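Side-chain contact in phosphate-binding protein (Xanthomonas axonopodis pv. citri, PDB 5UB3), which probably serves as a periplasmic sensor, a binding protein of the phosphonate-receptor family that pairs with a diguanylate cyclase: residues E65-A70 against R263-L268. Numbering follows the deposited sequence.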
# COMPACT_ATOMS: atom_id res chain seq x y z
N GLU A 65 -5.18 -4.30 -1.95
CA GLU A 65 -4.05 -3.65 -1.18
C GLU A 65 -2.93 -3.27 -2.09
O GLU A 65 -2.78 -3.86 -3.19
CB GLU A 65 -3.44 -4.63 -0.20
CG GLU A 65 -4.34 -5.02 0.91
CD GLU A 65 -4.67 -3.90 1.87
OE1 GLU A 65 -4.02 -2.87 1.85
OE2 GLU A 65 -5.62 -4.11 2.65
N THR A 66 -2.08 -2.37 -1.61
CA THR A 66 -0.87 -2.11 -2.33
C THR A 66 0.01 -3.33 -2.16
O THR A 66 -0.15 -4.05 -1.24
CB THR A 66 -0.18 -0.88 -1.79
OG1 THR A 66 0.20 -1.17 -0.45
CG2 THR A 66 -1.15 0.37 -1.86
N THR A 67 0.95 -3.53 -3.06
CA THR A 67 1.67 -4.77 -3.12
C THR A 67 2.54 -5.12 -1.92
O THR A 67 2.66 -6.28 -1.61
CB THR A 67 2.48 -4.82 -4.40
OG1 THR A 67 3.21 -3.62 -4.54
CG2 THR A 67 1.55 -4.99 -5.57
N GLY A 68 3.16 -4.15 -1.27
CA GLY A 68 3.90 -4.40 -0.06
C GLY A 68 3.03 -4.95 1.08
O GLY A 68 3.37 -5.96 1.68
N ALA A 69 1.95 -4.26 1.42
CA ALA A 69 0.96 -4.75 2.39
C ALA A 69 0.50 -6.10 2.02
O ALA A 69 0.30 -7.00 2.86
CB ALA A 69 -0.23 -3.80 2.47
N ALA A 70 0.30 -6.27 0.74
CA ALA A 70 -0.15 -7.59 0.25
C ALA A 70 0.83 -8.67 0.62
O ALA A 70 0.44 -9.75 1.02
CB ALA A 70 -0.39 -7.56 -1.26
N ARG A 263 7.12 -12.85 -10.43
CA ARG A 263 8.54 -12.59 -10.15
C ARG A 263 8.66 -11.26 -9.44
O ARG A 263 9.38 -11.15 -8.48
CB ARG A 263 9.36 -12.56 -11.43
CG ARG A 263 9.64 -13.93 -12.05
CD ARG A 263 10.50 -13.88 -13.36
NE ARG A 263 9.78 -13.39 -14.56
CZ ARG A 263 9.21 -14.13 -15.54
NH1 ARG A 263 9.25 -15.50 -15.56
NH2 ARG A 263 8.55 -13.50 -16.54
N ARG A 264 7.91 -10.27 -9.88
CA ARG A 264 8.02 -8.96 -9.25
C ARG A 264 7.46 -8.98 -7.85
O ARG A 264 8.02 -8.33 -6.96
CB ARG A 264 7.38 -7.87 -10.09
CG ARG A 264 8.11 -7.68 -11.42
CD ARG A 264 7.45 -6.62 -12.24
NE ARG A 264 7.80 -5.29 -11.79
CZ ARG A 264 7.13 -4.20 -12.12
NH1 ARG A 264 6.03 -4.28 -12.83
NH2 ARG A 264 7.52 -3.01 -11.64
N LEU A 265 6.36 -9.70 -7.63
CA LEU A 265 5.85 -9.84 -6.27
C LEU A 265 6.77 -10.65 -5.40
O LEU A 265 6.95 -10.34 -4.22
CB LEU A 265 4.46 -10.47 -6.25
CG LEU A 265 3.38 -9.54 -6.79
CD1 LEU A 265 2.04 -10.34 -6.76
CD2 LEU A 265 3.24 -8.26 -5.98
N GLN A 266 7.39 -11.68 -5.97
CA GLN A 266 8.36 -12.47 -5.22
C GLN A 266 9.59 -11.58 -4.79
O GLN A 266 10.04 -11.66 -3.63
CB GLN A 266 8.74 -13.70 -6.05
CG GLN A 266 9.50 -14.76 -5.30
CD GLN A 266 10.89 -14.28 -4.96
OE1 GLN A 266 11.64 -13.88 -5.85
NE2 GLN A 266 11.25 -14.27 -3.67
N GLU A 267 10.08 -10.73 -5.68
CA GLU A 267 11.23 -9.86 -5.33
C GLU A 267 10.82 -8.85 -4.26
O GLU A 267 11.56 -8.59 -3.31
CB GLU A 267 11.72 -9.12 -6.52
CG GLU A 267 12.45 -10.05 -7.45
CD GLU A 267 12.76 -9.42 -8.81
OE1 GLU A 267 12.43 -8.24 -9.02
OE2 GLU A 267 13.32 -10.15 -9.66
N LEU A 268 9.62 -8.31 -4.42
CA LEU A 268 9.10 -7.38 -3.44
C LEU A 268 8.90 -8.08 -2.13
O LEU A 268 9.33 -7.58 -1.08
CB LEU A 268 7.81 -6.75 -3.93
CG LEU A 268 7.02 -5.93 -2.90
CD1 LEU A 268 7.85 -4.79 -2.33
CD2 LEU A 268 5.79 -5.39 -3.57
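Leu268 pushes its CD2 methyl against the side chain of Thr67, meeting CB at 3.5 Å, tighter than an ordinary van der Waals contact, and OG1 at 3.3 Å. With CG anti to the backbone N (chi1 170°), the leucine reaches out from its helix, and the same methyl also lies 3.7 Å from the backbone N of Gly68. Leu265, one turn earlier, adds its own CD2, which packs on Thr67 CG2 at 3.7 Å. Both leucines cross the threonine at about a right angle, one methyl touching each of its branches. The contact joins the start of helix 67-75, directly after strand 62-66, to the long C-terminal helix 259-277 in a periplasmic binding protein fold. Thr67 OG1 is turned between its own backbone N and carbonyl carbon (chi1 49°) and hydrogen-bonds to the carbonyl O of Pro210, so this buried hydroxyl has a polar partner despite the methyl beside it. Val213, also on strand 209-217, touches Thr67, while Pro81 and Met84 of strand 79-87 pack against Leu265.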